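Local coordinates for Mll7089 protein (Mesorhizobium loti, PDB 2OZ8) that is a putative mandelate racemase of the enolase superfamily, probably a magnesium-dependent enzyme, at the interface of chains A and B. Coordinates in Å, arbitrary orientation; residue numbers count along the deposited sequence, not the author numbering. Chains: chain A/B, Mll7089 protein.

The interface of chains A and B. Residues chain A 126, 280, 283-284, 287, 310-311; chain B 85-87.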
ATOM      1  N   LEU A 126     -38.923   6.600  -8.067  1.00 35.12           N
ATOM      2  CA  LEU A 126     -37.500   6.495  -7.634  1.00 35.17           C
ATOM      3  C   LEU A 126     -37.352   6.063  -6.175  1.00 35.71           C
ATOM      4  O   LEU A 126     -36.232   5.884  -5.710  1.00 35.58           O
ATOM      5  CB  LEU A 126     -36.667   7.752  -7.959  1.00 33.50           C
ATOM      6  CG  LEU A 126     -36.523   8.038  -9.472  1.00 30.95           C
ATOM      7  CD1 LEU A 126     -35.782   9.325  -9.723  1.00 26.69           C
ATOM      8  CD2 LEU A 126     -35.938   6.818 -10.255  1.00 26.87           C
ATOM      9  N   MET A 280     -28.877   7.196  -9.899  1.00 33.62           N
ATOM     10  CA  MET A 280     -29.407   6.246  -8.912  1.00 33.37           C
ATOM     11  C   MET A 280     -28.442   5.088  -8.624  1.00 34.19           C
ATOM     12  O   MET A 280     -28.383   4.565  -7.506  1.00 35.23           O
ATOM     13  CB  MET A 280     -30.799   5.753  -9.279  1.00 31.78           C
ATOM     14  CG  MET A 280     -31.838   6.895  -9.398  1.00 29.75           C
ATOM     15  SD  MET A 280     -32.186   7.905  -7.918  1.00 21.58           S
ATOM     16  CE  MET A 280     -32.790   6.574  -6.872  1.00 23.97           C
ATOM     17  N   GLY A 283     -25.675   6.796  -6.627  1.00 35.44           N
ATOM     18  CA  GLY A 283     -26.327   7.083  -5.349  1.00 35.48           C
ATOM     19  C   GLY A 283     -26.520   5.894  -4.424  1.00 35.36           C
ATOM     20  O   GLY A 283     -26.526   6.073  -3.226  1.00 36.35           O
ATOM     21  N   TRP A 284     -26.726   4.690  -4.963  1.00 35.39           N
ATOM     22  CA  TRP A 284     -26.716   3.471  -4.134  1.00 34.84           C
ATOM     23  C   TRP A 284     -25.276   3.256  -3.536  1.00 35.52           C
ATOM     24  O   TRP A 284     -25.082   3.182  -2.302  1.00 34.32           O
ATOM     25  CB  TRP A 284     -27.173   2.241  -4.939  1.00 34.68           C
ATOM     26  CG  TRP A 284     -26.814   0.999  -4.244  1.00 36.18           C
ATOM     27  CD1 TRP A 284     -27.338   0.544  -3.053  1.00 36.56           C
ATOM     28  CD2 TRP A 284     -25.780   0.088  -4.597  1.00 35.44           C
ATOM     29  NE1 TRP A 284     -26.712  -0.590  -2.668  1.00 35.28           N
ATOM     30  CE2 TRP A 284     -25.737  -0.905  -3.583  1.00 36.69           C
ATOM     31  CE3 TRP A 284     -24.881   0.010  -5.653  1.00 36.57           C
ATOM     32  CZ2 TRP A 284     -24.836  -1.993  -3.611  1.00 35.46           C
ATOM     33  CZ3 TRP A 284     -23.984  -1.098  -5.683  1.00 37.38           C
ATOM     34  CH2 TRP A 284     -23.980  -2.069  -4.660  1.00 35.53           C
ATOM     35  N   ALA A 287     -24.276   5.796  -0.911  1.00 35.15           N
ATOM     36  CA  ALA A 287     -25.035   5.599   0.351  1.00 35.22           C
ATOM     37  C   ALA A 287     -24.371   4.506   1.165  1.00 35.97           C
ATOM     38  O   ALA A 287     -24.351   4.599   2.385  1.00 35.72           O
ATOM     39  CB  ALA A 287     -26.506   5.238   0.091  1.00 33.34           C
ATOM     40  N   LEU A 310     -32.889  10.287  -3.315  1.00 34.39           N
ATOM     41  CA  LEU A 310     -31.689   9.717  -2.657  1.00 34.53           C
ATOM     42  C   LEU A 310     -31.597  10.286  -1.266  1.00 34.42           C
ATOM     43  O   LEU A 310     -31.810  11.495  -1.077  1.00 34.46           O
ATOM     44  CB  LEU A 310     -30.406  10.038  -3.442  1.00 33.98           C
ATOM     45  CG  LEU A 310     -30.284   9.430  -4.832  1.00 31.05           C
ATOM     46  CD1 LEU A 310     -29.136  10.120  -5.586  1.00 33.89           C
ATOM     47  CD2 LEU A 310     -30.073   7.952  -4.727  1.00 24.06           C
ATOM     48  N   PRO A 311     -31.291   9.440  -0.288  1.00 34.53           N
ATOM     49  CA  PRO A 311     -31.237   9.967   1.097  1.00 34.54           C
ATOM     50  C   PRO A 311     -29.963  10.790   1.416  1.00 35.33           C
ATOM     51  O   PRO A 311     -29.998  11.639   2.300  1.00 35.71           O
ATOM     52  CB  PRO A 311     -31.310   8.687   1.933  1.00 33.30           C
ATOM     53  CG  PRO A 311     -30.535   7.643   1.039  1.00 33.00           C
ATOM     54  CD  PRO A 311     -30.983   7.991  -0.350  1.00 34.80           C
TER
ATOM     55  N   HIS B  85     -37.089   0.523  -5.973  1.00 38.36           N
ATOM     56  CA  HIS B  85     -36.046   1.454  -6.458  1.00 38.83           C
ATOM     57  C   HIS B  85     -35.435   2.207  -5.291  1.00 38.31           C
ATOM     58  O   HIS B  85     -34.479   2.924  -5.468  1.00 37.73           O
ATOM     59  CB  HIS B  85     -36.583   2.452  -7.497  1.00 38.22           C
ATOM     60  CG  HIS B  85     -37.012   1.819  -8.791  1.00 40.02           C
ATOM     61  ND1 HIS B  85     -38.331   1.754  -9.189  1.00 41.67           N
ATOM     62  CD2 HIS B  85     -36.298   1.236  -9.784  1.00 39.81           C
ATOM     63  CE1 HIS B  85     -38.407   1.154 -10.369  1.00 40.89           C
ATOM     64  NE2 HIS B  85     -37.188   0.821 -10.747  1.00 39.66           N
ATOM     65  N   ARG B  86     -36.000   2.037  -4.094  1.00 38.91           N
ATOM     66  CA  ARG B  86     -35.545   2.781  -2.927  1.00 39.10           C
ATOM     67  C   ARG B  86     -34.117   2.507  -2.584  1.00 39.63           C
ATOM     68  O   ARG B  86     -33.689   1.361  -2.534  1.00 38.70           O
ATOM     69  CB  ARG B  86     -36.374   2.495  -1.708  1.00 38.62           C
ATOM     70  CG  ARG B  86     -36.024   3.408  -0.534  1.00 40.50           C
ATOM     71  CD  ARG B  86     -37.155   3.450   0.485  1.00 43.33           C
ATOM     72  NE  ARG B  86     -38.302   4.167  -0.052  1.00 43.51           N
ATOM     73  CZ  ARG B  86     -39.539   4.153   0.456  1.00 43.40           C
ATOM     74  NH1 ARG B  86     -39.821   3.410   1.551  1.00 39.56           N
ATOM     75  NH2 ARG B  86     -40.477   4.921  -0.133  1.00 37.40           N
ATOM     76  N   VAL B  87     -33.381   3.599  -2.400  1.00 41.44           N
ATOM     77  CA  VAL B  87     -32.033   3.584  -1.842  1.00 41.99           C
ATOM     78  C   VAL B  87     -32.218   3.992  -0.388  1.00 43.78           C
ATOM     79  O   VAL B  87     -32.697   5.092  -0.103  1.00 44.86           O
ATOM     80  CB  VAL B  87     -31.110   4.561  -2.584  1.00 41.17           C
ATOM     81  CG1 VAL B  87     -29.718   4.552  -1.974  1.00 39.55           C
ATOM     82  CG2 VAL B  87     -31.080   4.258  -4.073  1.00 38.27           C
TER
HETATM   83  O   HOH W   1     -34.599   6.130  -3.349  1.00 35.17           O
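B:Val87 pushes its branched side chain against a largely apolar surface between helix 276-289 of chain A and the loop at A:Leu310 and A:Pro311, a small example of how one aliphatic residue can key two protomers together. It buries 90 Å² of its surface, far more than any other residue in this patch. The two methyls divide the work. B:Val87 CG1, anti to the backbone N (chi1 179°), points at the helix, where it lies 3.9 Å from A:Trp284 CA and equally close to A:Ala287 CB. The A:Trp284 contact is therefore made through the main chain rather than through the indole. B:Val87 CG1 also lies 3.8 Å from the carbonyl oxygen A:Gly283 O. B:Val87 CG2 turns the other way, against A:Leu310 and A:Met280, which meet it from the same general side, with A:Leu310 CD2 3.9 Å from it and the A:Met280 CE methyl 4.0 Å away. A:Met280 is bent at chi2 and chi3 (both -61°), which curls its tip back towards the valine. The A:Pro311 ring meets the valine at about a right angle, its CD carbon 3.4 Å from B:Val87 O.

Polar contact is indirect. Water 1 accepts a nearly straight hydrogen bond (174° at H) from B:Val87 N at 3.0 Å and lies 2.9 Å from A:Leu126 O, thereby linking the two backbones. Beside this bridge, within this patch, B:His85 meets A:Leu126 through its main chain and CB, not its imidazole. B:Arg86 barely touches chain A, but joins B:His85 to B:Val87 within the same loop segment. Behind the contact surface, helix 276-289 sets the spacing of A:Met280, A:Gly283, A:Trp284 and A:Ala287 along one flank. Repeated by the two-fold axis, this apolar plug with its water bridge probably helps to register the two subunits, although the structure alone does not establish that the pairing persists in solution.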